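Long-range contacts in polyhedrin (Simulium ubiquitum cypovirus, PDB 5A9A), which forms the crystalline lattice of polyhedra, the occlusion bodies of an insect cypovirus, and probably encases virus particles within it: residues V29-K34 with A54-N59; I50-P55 with I200-P205; S109-I114 with N222-D227; N118-V123 with C144-Q149; K152-G157 with N235-D240. One frame throughout, in Å; residues are numbered along the deposited sequence.

Overall arrangement
The five contacts sample how two antiparallel sheets and their connecting loops are joined. Contacts 1 and 2 share Ala-54 and Pro-55, their centres 11 Å apart, and follow one chain from the sheet of strands 34-41, 47-54 and 201-208 into strand 57-62 of the other. Contacts 3 and 5 lie nearer each other, with centres 8 Å apart, where Cys-224 packs on Cys-153. Contact 4 belongs to the second sheet and meets contact 3 through Ile-114 and Val-119. A second subunit touches all but contact 4. Contact 2 stands off from the UTP pocket, the side chain of Pro-205 being about 11 Å from that of Glu-101.

Contact 1: residues V29-K34 with A54-N59; sequences VQDAIK and APEFIN
Lys-34 and Ala-54 form an antiparallel hydrogen-bonded pair at the open end of the beta hairpin made by strands 34-41 and 47-54. Lys-34 N gives to Ala-54 O at 2.8 Å, and Ala-54 N returns the bond to Lys-34 O. Beyond this pair the strands part, and the side chain of Lys-34 takes over as the link. A bend at its second torsion (chi2 74°) lays CD beside the carbonyl of Ala-54, and the straighter remainder of the chain carries the ammonium back along its own segment. There Lys-34 NZ is gripped by two carbonyls: Ala-32 O of its own loop at 2.7 Å, and Pro-55 O across the contact at 3.1 Å, which it meets from above the carbonyl plane. One positive group thus spans both segments just where regular pairing stops.

Pro-55 fills the gap between them. Its CA approaches Ala-32 O in a CH...O contact of 3.5 Å, and Pro-55 CD lies 4.2 Å from Ile-33 CD1; Ala-139 of a second subunit also packs against the proline.

Farther out, Asp-31 and Glu-56 bring two carboxylates together, Asp-31 OD1 lying 2.5 Å from Glu-56 OE2 with the planes 59° apart. So close an approach suggests that one acid may hold a proton, and Arg-185, in a salt bridge with Asp-31, would offset the remaining negative charge. A water accepts from Asp-31 N at 2.8 Å and also lies 2.8 Å from Pro-55 O, to which it may donate.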
# COMPACT_ATOMS: atom_id res chain seq x y z
N VAL A 29 -4.48 23.63 10.18
CA VAL A 29 -5.29 23.88 8.99
C VAL A 29 -5.72 22.53 8.41
O VAL A 29 -4.92 21.60 8.37
CB VAL A 29 -4.51 24.66 7.92
CG1 VAL A 29 -5.35 24.83 6.65
CG2 VAL A 29 -4.07 26.01 8.45
N GLN A 30 -6.97 22.43 7.98
CA GLN A 30 -7.44 21.18 7.40
C GLN A 30 -6.61 20.83 6.16
O GLN A 30 -6.31 21.69 5.33
CB GLN A 30 -8.93 21.25 7.06
CG GLN A 30 -9.84 21.15 8.27
CD GLN A 30 -9.73 19.80 8.97
OE1 GLN A 30 -10.07 18.76 8.41
NE2 GLN A 30 -9.24 19.81 10.21
N ASP A 31 -6.24 19.56 6.06
CA ASP A 31 -5.34 19.07 5.02
C ASP A 31 -3.88 19.49 5.23
O ASP A 31 -3.05 19.36 4.33
CB ASP A 31 -5.82 19.48 3.62
CG ASP A 31 -6.71 18.42 2.99
OD1 ASP A 31 -7.15 17.50 3.71
OD2 ASP A 31 -6.98 18.51 1.77
N ALA A 32 -3.57 19.98 6.43
CA ALA A 32 -2.18 20.16 6.82
C ALA A 32 -1.58 18.77 7.03
O ALA A 32 -2.29 17.81 7.31
CB ALA A 32 -2.08 20.98 8.09
N ILE A 33 -0.26 18.67 6.88
CA ILE A 33 0.41 17.39 7.01
C ILE A 33 0.56 16.97 8.47
O ILE A 33 0.80 17.80 9.35
CB ILE A 33 1.81 17.42 6.36
CG1 ILE A 33 1.68 17.38 4.83
CG2 ILE A 33 2.67 16.27 6.85
CD1 ILE A 33 1.10 16.09 4.30
N LYS A 34 0.40 15.67 8.72
CA LYS A 34 0.74 15.08 10.01
C LYS A 34 1.99 14.24 9.80
O LYS A 34 2.19 13.69 8.71
CB LYS A 34 -0.40 14.19 10.53
CG LYS A 34 -1.62 14.97 11.02
CD LYS A 34 -2.42 15.54 9.86
CE LYS A 34 -3.51 16.48 10.34
NZ LYS A 34 -4.16 17.18 9.20
N ALA A 54 1.14 12.27 6.13
CA ALA A 54 -0.14 12.22 5.42
C ALA A 54 -1.03 13.35 5.90
O ALA A 54 -0.87 13.85 7.02
CB ALA A 54 -0.81 10.88 5.64
N PRO A 55 -1.98 13.79 5.05
CA PRO A 55 -2.85 14.90 5.41
C PRO A 55 -4.17 14.50 6.08
O PRO A 55 -4.79 15.36 6.71
CB PRO A 55 -3.12 15.57 4.06
CG PRO A 55 -3.08 14.44 3.09
CD PRO A 55 -2.10 13.42 3.63
N GLU A 56 -4.59 13.24 5.96
CA GLU A 56 -5.84 12.80 6.59
C GLU A 56 -5.59 11.87 7.77
O GLU A 56 -6.07 12.11 8.88
CB GLU A 56 -6.76 12.12 5.57
CG GLU A 56 -6.81 12.80 4.21
CD GLU A 56 -7.11 14.28 4.29
OE1 GLU A 56 -7.73 14.72 5.29
OE2 GLU A 56 -6.72 15.02 3.36
N PHE A 57 -4.86 10.79 7.54
CA PHE A 57 -4.50 9.87 8.62
C PHE A 57 -3.30 9.02 8.26
O PHE A 57 -3.14 8.61 7.12
CB PHE A 57 -5.69 8.97 9.00
CG PHE A 57 -6.22 8.15 7.86
CD1 PHE A 57 -5.70 6.90 7.58
CD2 PHE A 57 -7.26 8.63 7.08
CE1 PHE A 57 -6.20 6.14 6.53
CE2 PHE A 57 -7.76 7.88 6.03
CZ PHE A 57 -7.23 6.63 5.76
N ILE A 58 -2.44 8.77 9.25
CA ILE A 58 -1.32 7.86 9.08
C ILE A 58 -1.62 6.54 9.77
O ILE A 58 -1.55 6.44 10.99
CB ILE A 58 -0.02 8.41 9.69
CG1 ILE A 58 0.39 9.71 8.99
CG2 ILE A 58 1.10 7.38 9.57
CD1 ILE A 58 1.53 10.43 9.68
N ASN A 59 -1.97 5.53 8.98
CA ASN A 59 -2.03 4.18 9.49
C ASN A 59 -1.10 3.29 8.68
O ASN A 59 -0.58 3.69 7.64
CB ASN A 59 -3.47 3.63 9.48
CG ASN A 59 -4.04 3.50 8.09
OD1 ASN A 59 -3.33 3.63 7.09
ND2 ASN A 59 -5.34 3.23 8.01
O HOH W 1 -6.78 17.19 7.41

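Contact 2: residues I50-P55 with I200-P205; sequences IDYNAP and IIRNNP
The ring of Tyr-52 lies beside the aliphatic part of Arg-202, both side chains pointing the same way from neighbouring strands. CE2 of the tyrosine stands 3.6 Å from CG of the arginine, while CG2 of Ile-200 comes up to the ring edge near CD2. From the other end Ile-50 completes the apolar row: its CG2 touches CG of Arg-202 and sits over one face of the guanidinium, and its CG1 meets CG of Pro-205 at 4.0 Å. Phe-173 and Phe-62 of the second sheet pack against Tyr-52, and Phe-62 also against Arg-202.

The backbones beneath run antiparallel, with strand 201-208 as an edge strand of the six-stranded sheet within this chain. Tyr-52 and Arg-202 make a non-hydrogen-bonded pair, in which Tyr-52 CA approaches Ile-201 O at 3.1 Å. Asn-53 and Ile-201 form the hydrogen-bonded pair that follows, with Ile-201 N to Asn-53 O at 3.0 Å. On the sheet face opposite Tyr-52, the amide of Asn-53 lies alongside Ile-201, and its ND2 donates to Cys-128 O of a second subunit.

Arg-202 is extended from CG to NE (chi2 -172°, chi3 -172°), a shape that follows the tyrosine outward and ends in a weak bond from Arg-202 NE to Tyr-52 OH at 3.3 Å. Asp-51, at the polar border, forms a salt bridge with Arg-35, while Asp-51 O accepts from Asn-203 N at 3.0 Å. A water accepts from Asp-51 N and donates to Asn-204 O at 2.6 Å.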
# COMPACT_ATOMS: atom_id res chain seq x y z
N ILE A 50 11.67 5.20 10.62
CA ILE A 50 10.79 5.26 9.46
C ILE A 50 9.86 6.46 9.56
O ILE A 50 9.06 6.56 10.49
CB ILE A 50 9.98 3.97 9.30
CG1 ILE A 50 10.91 2.76 9.27
CG2 ILE A 50 9.14 4.02 8.04
CD1 ILE A 50 11.25 2.20 10.64
N ASP A 51 9.97 7.35 8.59
CA ASP A 51 9.29 8.63 8.61
C ASP A 51 8.03 8.61 7.75
O ASP A 51 8.09 8.37 6.55
CB ASP A 51 10.26 9.71 8.12
CG ASP A 51 9.60 11.07 7.94
OD1 ASP A 51 8.64 11.36 8.67
OD2 ASP A 51 10.04 11.83 7.06
N TYR A 52 6.89 8.88 8.39
CA TYR A 52 5.60 8.87 7.70
C TYR A 52 5.01 10.28 7.65
O TYR A 52 5.19 11.07 8.57
CB TYR A 52 4.59 7.99 8.44
CG TYR A 52 4.83 6.49 8.38
CD1 TYR A 52 5.67 5.87 9.29
CD2 TYR A 52 4.18 5.70 7.44
CE1 TYR A 52 5.89 4.50 9.25
CE2 TYR A 52 4.38 4.33 7.39
CZ TYR A 52 5.24 3.74 8.30
OH TYR A 52 5.44 2.38 8.26
N ASN A 53 4.30 10.58 6.57
CA ASN A 53 3.48 11.79 6.53
C ASN A 53 2.20 11.59 5.72
O ASN A 53 2.18 10.81 4.76
CB ASN A 53 4.28 13.00 6.01
CG ASN A 53 4.33 13.07 4.49
OD1 ASN A 53 3.32 13.28 3.83
ND2 ASN A 53 5.53 12.92 3.94
N ALA A 54 1.14 12.27 6.13
CA ALA A 54 -0.14 12.22 5.42
C ALA A 54 -1.03 13.35 5.90
O ALA A 54 -0.87 13.85 7.02
CB ALA A 54 -0.81 10.88 5.64
N PRO A 55 -1.98 13.79 5.05
CA PRO A 55 -2.85 14.90 5.41
C PRO A 55 -4.17 14.50 6.08
O PRO A 55 -4.79 15.36 6.71
CB PRO A 55 -3.12 15.57 4.06
CG PRO A 55 -3.08 14.44 3.09
CD PRO A 55 -2.10 13.42 3.63
N ILE A 200 -0.36 7.99 2.10
CA ILE A 200 0.47 7.80 3.28
C ILE A 200 1.90 7.51 2.85
O ILE A 200 2.21 6.42 2.37
CB ILE A 200 -0.08 6.66 4.16
CG1 ILE A 200 -1.55 6.92 4.49
CG2 ILE A 200 0.74 6.53 5.43
CD1 ILE A 200 -2.27 5.72 5.07
N ILE A 201 2.78 8.49 3.02
CA ILE A 201 4.17 8.34 2.64
C ILE A 201 4.93 7.51 3.67
O ILE A 201 4.96 7.86 4.85
CB ILE A 201 4.89 9.70 2.51
CG1 ILE A 201 4.11 10.64 1.58
CG2 ILE A 201 6.31 9.50 1.99
CD1 ILE A 201 3.96 10.13 0.17
N ARG A 202 5.53 6.42 3.22
CA ARG A 202 6.47 5.66 4.04
C ARG A 202 7.86 5.88 3.46
O ARG A 202 8.24 5.22 2.49
CB ARG A 202 6.12 4.17 4.03
CG ARG A 202 6.92 3.32 5.02
CD ARG A 202 6.63 1.84 4.80
NE ARG A 202 7.19 0.97 5.83
CZ ARG A 202 8.40 0.40 5.76
NH1 ARG A 202 9.19 0.62 4.72
NH2 ARG A 202 8.81 -0.39 6.74
N ASN A 203 8.60 6.81 4.04
CA ASN A 203 9.96 7.08 3.60
C ASN A 203 10.86 5.89 3.92
O ASN A 203 10.59 5.14 4.86
CB ASN A 203 10.50 8.35 4.25
CG ASN A 203 9.83 9.61 3.73
OD1 ASN A 203 9.28 10.40 4.50
ND2 ASN A 203 9.88 9.81 2.42
N ASN A 204 11.91 5.71 3.14
CA ASN A 204 12.83 4.59 3.35
C ASN A 204 13.41 4.65 4.75
O ASN A 204 13.72 5.73 5.25
CB ASN A 204 13.96 4.63 2.32
CG ASN A 204 14.61 3.28 2.14
OD1 ASN A 204 13.93 2.26 1.98
ND2 ASN A 204 15.94 3.25 2.16
N PRO A 205 13.55 3.48 5.41
CA PRO A 205 14.11 3.51 6.76
C PRO A 205 15.49 4.14 6.81
O PRO A 205 16.33 3.88 5.93
CB PRO A 205 14.19 2.02 7.13
CG PRO A 205 13.14 1.37 6.31
CD PRO A 205 13.13 2.13 5.01
O HOH W 2 12.50 7.26 7.02

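Contact 3: residues S109-I114 with N222-D227; sequences SANGNI and NLCYID
Two side chains of one strand, Ser-109 and Asn-111, take hold of both backbone polar atoms of Cys-224, doing with side-chain groups what a neighbouring strand would do with its peptides. With OG anti to the backbone N (chi1 173°), Ser-109 donates from OG to Cys-224 O at 2.6 Å, lying in the carbonyl plane and on a lone pair. Asn-111 OD1 accepts from Cys-224 N at 2.9 Å, in a nearly straight bond (168° at the hydrogen).

The two grips are themselves coupled. Asn-111 ND2 gives a hydrogen to Ser-109 OG at 2.9 Å, with the hydroxyl oxygen close to the amide plane, and it has a further acceptor in Arg-35 O. Both ends of the amide are therefore engaged, which fixes its rotation and leaves the serine hydroxyl oriented to donate onward. Both side chains point toward Cys-224 and converge on its N and O.

Apolar and sulfur atoms surround the polar core. CD2 of Leu-223 lies 3.5 Å from Asn-111 ND2, the two side chains crossing at about a right angle, and SG of Cys-224 stands 3.6 Å from Asn-111 OD1. Trp-134 of a second subunit packs against Leu-223 and Asn-111.

Asn-222, with positive phi, is where the chain leaves helix 211-221, whose Met-218 touches both Ser-109 and Leu-223. The arrangement is that of a helix packed against a beta sheet, with the chain after it fastened to strand 105-111 by side-chain bonds.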
# COMPACT_ATOMS: atom_id res chain seq x y z
N SER A 109 7.14 8.89 17.69
CA SER A 109 6.92 10.32 17.79
C SER A 109 5.79 10.71 16.84
O SER A 109 5.96 10.69 15.62
CB SER A 109 8.19 11.08 17.42
OG SER A 109 7.96 12.47 17.35
N ALA A 110 4.63 11.05 17.40
CA ALA A 110 3.48 11.43 16.60
C ALA A 110 3.25 12.93 16.69
O ALA A 110 3.13 13.48 17.79
CB ALA A 110 2.24 10.67 17.06
N ASN A 111 3.17 13.59 15.54
CA ASN A 111 3.12 15.05 15.51
C ASN A 111 2.07 15.59 14.56
O ASN A 111 1.91 15.10 13.44
CB ASN A 111 4.49 15.60 15.11
CG ASN A 111 5.61 15.02 15.95
OD1 ASN A 111 6.04 15.62 16.93
ND2 ASN A 111 6.09 13.84 15.56
N GLY A 112 1.37 16.63 15.01
CA GLY A 112 0.39 17.31 14.18
C GLY A 112 -0.98 17.38 14.83
O GLY A 112 -1.16 17.03 16.00
N ASN A 113 -1.95 17.84 14.04
CA ASN A 113 -3.32 17.98 14.49
C ASN A 113 -4.02 16.62 14.52
O ASN A 113 -4.81 16.30 13.64
CB ASN A 113 -4.06 18.93 13.53
CG ASN A 113 -5.46 19.24 13.98
OD1 ASN A 113 -5.77 19.21 15.17
ND2 ASN A 113 -6.33 19.54 13.02
N ILE A 114 -3.70 15.84 15.55
CA ILE A 114 -4.13 14.45 15.63
C ILE A 114 -5.24 14.25 16.66
O ILE A 114 -5.18 14.79 17.77
CB ILE A 114 -2.93 13.54 15.99
CG1 ILE A 114 -1.92 13.54 14.84
CG2 ILE A 114 -3.39 12.12 16.29
CD1 ILE A 114 -0.57 12.96 15.19
N ASN A 222 11.95 18.77 13.62
CA ASN A 222 10.96 19.26 14.57
C ASN A 222 9.87 18.23 14.86
O ASN A 222 8.67 18.52 14.77
CB ASN A 222 10.35 20.58 14.08
CG ASN A 222 11.32 21.74 14.23
OD1 ASN A 222 11.53 22.25 15.33
ND2 ASN A 222 11.92 22.15 13.12
N LEU A 223 10.31 17.02 15.19
CA LEU A 223 9.43 15.96 15.67
C LEU A 223 9.75 15.77 17.14
O LEU A 223 10.92 15.80 17.52
CB LEU A 223 9.71 14.68 14.89
CG LEU A 223 9.58 14.82 13.37
CD1 LEU A 223 10.10 13.58 12.65
CD2 LEU A 223 8.13 15.09 12.99
N CYS A 224 8.74 15.57 17.97
CA CYS A 224 8.98 15.53 19.41
C CYS A 224 9.80 14.31 19.78
O CYS A 224 9.67 13.25 19.17
CB CYS A 224 7.67 15.59 20.21
SG CYS A 224 6.67 14.09 20.18
N TYR A 225 10.66 14.47 20.78
CA TYR A 225 11.52 13.38 21.21
C TYR A 225 11.84 13.50 22.69
O TYR A 225 12.15 14.57 23.19
CB TYR A 225 12.83 13.39 20.42
CG TYR A 225 13.74 12.24 20.79
CD1 TYR A 225 13.48 10.95 20.33
CD2 TYR A 225 14.85 12.44 21.59
CE1 TYR A 225 14.30 9.89 20.67
CE2 TYR A 225 15.68 11.38 21.93
CZ TYR A 225 15.40 10.12 21.47
OH TYR A 225 16.22 9.07 21.81
N ILE A 226 11.75 12.37 23.38
CA ILE A 226 12.16 12.27 24.78
C ILE A 226 13.32 11.29 24.83
O ILE A 226 13.19 10.15 24.39
CB ILE A 226 11.00 11.77 25.66
CG1 ILE A 226 9.71 12.52 25.32
CG2 ILE A 226 11.35 11.92 27.13
CD1 ILE A 226 8.55 12.21 26.24
N ASP A 227 14.46 11.74 25.35
CA ASP A 227 15.67 10.93 25.28
C ASP A 227 15.69 9.84 26.35
O ASP A 227 14.77 9.73 27.15
CB ASP A 227 16.93 11.80 25.37
CG ASP A 227 17.04 12.55 26.68
OD1 ASP A 227 16.69 11.98 27.74
OD2 ASP A 227 17.50 13.71 26.65

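Contact 4: residues N118-V123 with C144-Q149; sequences NVRVEV and CYKGSQ
Val-121 and Tyr-145 form an antiparallel hydrogen-bonded pair with CA atoms 4.9 Å apart. Val-121 N gives to Tyr-145 O at 3.1 Å and Tyr-145 N to Val-121 O at 2.7 Å. The touching parts run 145° apart, short of an exact antiparallel course. Past Lys-146 the second segment enters a 3-10 turn, where a water accepts from Gly-147 N at 2.7 Å and lies 2.7 Å from Val-119 O, to which it may donate.

The side chains of Arg-120 and Lys-146 cross with their aliphatic parts in contact. The arginine bends at chi2 (-69°), and Arg-120 NH1 reaches back to Val-119 O at 3.0 Å; the acceptor lies in the guanidinium plane, but NH1 stands well above the carbonyl plane. That bond, with a second from NH1 to Glu-117 O, would hold the flat group while CD of Lys-146 rests over one of its faces, 3.9 Å from Arg-120 NH1. Lys-146 NZ is kept 5.1 Å from Arg-120 NE. SG of Cys-144 fits against CD of Arg-120, and CB of the cysteine touches OE2 of Glu-122, an oxygen that accepts from Gly-141 N.

The face of Val-121 and Tyr-145 is apolar. CB of Val-121 meets CB of Tyr-145, and CG2 of Val-123 lies beside CE1 of the tyrosine. All three pack on Ile-162, and Tyr-145 also on Leu-160, of strand 157-163 in the other sheet, as in a beta sandwich; the weakly bonded strand 145-146 lies at the margin of its own sheet, and strand 120-124 pairs on its other side with strand 170-176.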
# COMPACT_ATOMS: atom_id res chain seq x y z
N ASN A 118 -8.69 8.95 19.12
CA ASN A 118 -8.88 7.89 18.12
C ASN A 118 -7.58 7.22 17.69
O ASN A 118 -7.58 6.35 16.82
CB ASN A 118 -9.61 8.44 16.90
CG ASN A 118 -11.10 8.56 17.12
OD1 ASN A 118 -11.59 8.38 18.24
ND2 ASN A 118 -11.84 8.87 16.06
N VAL A 119 -6.47 7.63 18.30
CA VAL A 119 -5.18 7.00 18.03
C VAL A 119 -5.17 5.56 18.54
O VAL A 119 -5.66 5.26 19.63
CB VAL A 119 -4.03 7.79 18.70
CG1 VAL A 119 -2.75 6.95 18.74
CG2 VAL A 119 -3.79 9.09 17.96
N ARG A 120 -4.61 4.67 17.72
CA ARG A 120 -4.42 3.28 18.12
C ARG A 120 -3.00 2.85 17.76
O ARG A 120 -2.58 3.00 16.61
CB ARG A 120 -5.41 2.36 17.41
CG ARG A 120 -6.88 2.70 17.63
CD ARG A 120 -7.34 2.43 19.05
NE ARG A 120 -8.78 2.60 19.19
CZ ARG A 120 -9.37 3.74 19.57
NH1 ARG A 120 -8.65 4.81 19.85
NH2 ARG A 120 -10.70 3.79 19.66
N VAL A 121 -2.28 2.33 18.74
CA VAL A 121 -0.98 1.71 18.50
C VAL A 121 -0.98 0.36 19.18
O VAL A 121 -1.12 0.27 20.40
CB VAL A 121 0.18 2.56 19.04
CG1 VAL A 121 1.51 1.82 18.86
CG2 VAL A 121 0.23 3.92 18.36
N GLU A 122 -0.83 -0.70 18.40
CA GLU A 122 -0.99 -2.04 18.94
C GLU A 122 0.20 -2.93 18.61
O GLU A 122 0.62 -3.05 17.46
CB GLU A 122 -2.28 -2.67 18.40
CG GLU A 122 -2.69 -3.94 19.13
CD GLU A 122 -4.15 -4.28 18.92
OE1 GLU A 122 -4.53 -4.64 17.79
OE2 GLU A 122 -4.93 -4.19 19.90
N VAL A 123 0.76 -3.55 19.65
CA VAL A 123 1.81 -4.54 19.47
C VAL A 123 1.14 -5.88 19.23
O VAL A 123 0.54 -6.47 20.13
CB VAL A 123 2.72 -4.62 20.71
CG1 VAL A 123 3.84 -5.62 20.48
CG2 VAL A 123 3.28 -3.24 21.04
N CYS A 144 -4.44 -2.61 23.37
CA CYS A 144 -4.05 -1.53 22.46
C CYS A 144 -3.61 -0.28 23.22
O CYS A 144 -4.22 0.08 24.22
CB CYS A 144 -5.24 -1.19 21.56
SG CYS A 144 -4.85 -0.15 20.16
N TYR A 145 -2.55 0.36 22.74
CA TYR A 145 -2.14 1.66 23.27
C TYR A 145 -3.07 2.75 22.74
O TYR A 145 -3.48 2.70 21.58
CB TYR A 145 -0.70 2.00 22.86
CG TYR A 145 0.38 1.20 23.56
CD1 TYR A 145 0.72 -0.07 23.13
CD2 TYR A 145 1.08 1.74 24.64
CE1 TYR A 145 1.72 -0.80 23.76
CE2 TYR A 145 2.08 1.02 25.27
CZ TYR A 145 2.39 -0.24 24.83
OH TYR A 145 3.39 -0.96 25.46
N LYS A 146 -3.39 3.73 23.58
CA LYS A 146 -4.25 4.84 23.17
C LYS A 146 -3.48 6.16 23.24
O LYS A 146 -2.39 6.23 23.79
CB LYS A 146 -5.49 4.90 24.06
CG LYS A 146 -6.23 3.57 24.22
CD LYS A 146 -6.93 3.15 22.93
CE LYS A 146 -7.38 1.69 23.01
NZ LYS A 146 -8.32 1.43 24.14
N GLY A 147 -4.08 7.21 22.68
CA GLY A 147 -3.45 8.51 22.62
C GLY A 147 -3.02 9.07 23.96
O GLY A 147 -1.97 9.71 24.07
N SER A 148 -3.82 8.82 24.99
CA SER A 148 -3.55 9.36 26.32
C SER A 148 -2.41 8.63 27.00
O SER A 148 -1.97 9.02 28.08
CB SER A 148 -4.81 9.29 27.19
OG SER A 148 -5.24 7.95 27.35
N GLN A 149 -1.92 7.57 26.36
CA GLN A 149 -0.84 6.77 26.91
C GLN A 149 0.50 7.23 26.33
O GLN A 149 1.56 6.81 26.79
CB GLN A 149 -1.07 5.30 26.61
CG GLN A 149 -0.66 4.37 27.74
CD GLN A 149 -0.99 2.93 27.46
OE1 GLN A 149 -2.03 2.62 26.88
NE2 GLN A 149 -0.10 2.03 27.86
O HOH W 3 -6.57 6.73 21.68

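Contact 5: residues K152-G157 with N235-D240; sequences KCSALG and NGLAGD
Cys-153 meets Asn-235 where the tight connection between strands 151-152 and 157-163, a beta hairpin, lies against the chain leaving strand 232-234. The CB atoms of the two residues are 3.9 Å apart, and Cys-153 O lies 3.4 Å from Asn-235 CB. A water donates to the same carbonyl and accepts weakly from Asn-235 ND2.

Ser-154 comes next and carries the polar link. Its OG occupies the crowded position between the backbone N and the carbonyl carbon (chi1 72°), close over its own turn. From there Ser-154 OG donates a short bond of 2.5 Å to Asn-235 O, nearly along the C=O axis, and accepts from Leu-156 N at 3.0 Å, closing an ST turn. The hydroxyl thus shapes its own loop and binds the other. Ser-154 CB also receives CD2 of Leu-237 at 3.5 Å.

Leu-156 lies beside the second turn: its CD1 approaches Gly-236 O at 3.5 Å, and its CB faces CD1 of Leu-237. Gly-236, with positive phi, lies inside an Asx turn in which Asn-235 OD1 accepts from Leu-237 N. Its carbonyl takes a hydrogen bond from Arg-135 of a second subunit, which also packs against Leu-156.

Gly-157 closes the hairpin: Gly-157 O accepts from two successive amides, Cys-153 N at 3.0 Å and Ser-154 N at 3.2 Å.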
# COMPACT_ATOMS: atom_id res chain seq x y z
N LYS A 152 2.95 13.37 26.59
CA LYS A 152 2.69 14.65 25.94
C LYS A 152 3.91 15.56 26.00
O LYS A 152 4.42 15.86 27.08
CB LYS A 152 1.49 15.33 26.62
CG LYS A 152 0.95 16.55 25.88
CD LYS A 152 -0.37 17.02 26.46
CE LYS A 152 -0.81 18.34 25.83
NZ LYS A 152 -2.19 18.74 26.24
N CYS A 153 4.37 16.00 24.83
CA CYS A 153 5.50 16.91 24.74
C CYS A 153 5.01 18.33 24.52
O CYS A 153 5.65 19.29 24.96
CB CYS A 153 6.43 16.50 23.60
SG CYS A 153 7.28 14.93 23.86
N SER A 154 3.87 18.46 23.85
CA SER A 154 3.27 19.75 23.59
C SER A 154 1.88 19.54 23.01
O SER A 154 1.39 18.42 22.93
CB SER A 154 4.11 20.55 22.60
OG SER A 154 4.01 20.01 21.29
N ALA A 155 1.26 20.63 22.58
CA ALA A 155 -0.04 20.56 21.92
C ALA A 155 0.10 19.92 20.54
O ALA A 155 -0.90 19.49 19.95
CB ALA A 155 -0.63 21.95 21.80
N LEU A 156 1.32 19.86 20.02
CA LEU A 156 1.56 19.35 18.67
C LEU A 156 2.06 17.90 18.63
O LEU A 156 1.90 17.22 17.61
CB LEU A 156 2.58 20.22 17.93
CG LEU A 156 2.07 21.30 16.99
CD1 LEU A 156 3.22 21.81 16.14
CD2 LEU A 156 0.95 20.78 16.10
N GLY A 157 2.67 17.43 19.71
CA GLY A 157 3.35 16.15 19.66
C GLY A 157 3.31 15.33 20.93
O GLY A 157 3.38 15.86 22.04
N ASN A 235 9.89 19.24 21.16
CA ASN A 235 8.46 19.16 21.43
C ASN A 235 7.59 19.63 20.27
O ASN A 235 6.38 19.78 20.42
CB ASN A 235 8.11 19.94 22.70
CG ASN A 235 8.46 21.42 22.60
OD1 ASN A 235 8.68 21.94 21.51
ND2 ASN A 235 8.50 22.10 23.74
N GLY A 236 8.20 19.86 19.11
CA GLY A 236 7.46 20.22 17.91
C GLY A 236 7.10 21.69 17.82
O GLY A 236 6.63 22.16 16.78
N LEU A 237 7.32 22.42 18.91
CA LEU A 237 6.92 23.83 18.99
C LEU A 237 7.99 24.75 18.42
O LEU A 237 9.09 24.32 18.07
CB LEU A 237 6.63 24.20 20.44
CG LEU A 237 5.16 24.29 20.89
CD1 LEU A 237 4.23 23.40 20.07
CD2 LEU A 237 5.06 23.95 22.37
N ALA A 238 7.66 26.04 18.33
CA ALA A 238 8.58 27.03 17.79
C ALA A 238 9.56 27.50 18.85
O ALA A 238 9.26 27.49 20.04
CB ALA A 238 7.79 28.22 17.25
N GLY A 239 10.75 27.90 18.40
CA GLY A 239 11.72 28.51 19.29
C GLY A 239 11.18 29.81 19.84
O GLY A 239 10.34 30.46 19.21
N ASP A 240 11.65 30.21 21.01
CA ASP A 240 11.25 31.47 21.61
C ASP A 240 12.24 31.87 22.69
O ASP A 240 13.02 31.05 23.16
CB ASP A 240 9.85 31.36 22.22
CG ASP A 240 9.13 32.70 22.29
OD1 ASP A 240 9.80 33.75 22.20
OD2 ASP A 240 7.89 32.70 22.44
O HOH W 4 7.70 20.50 26.54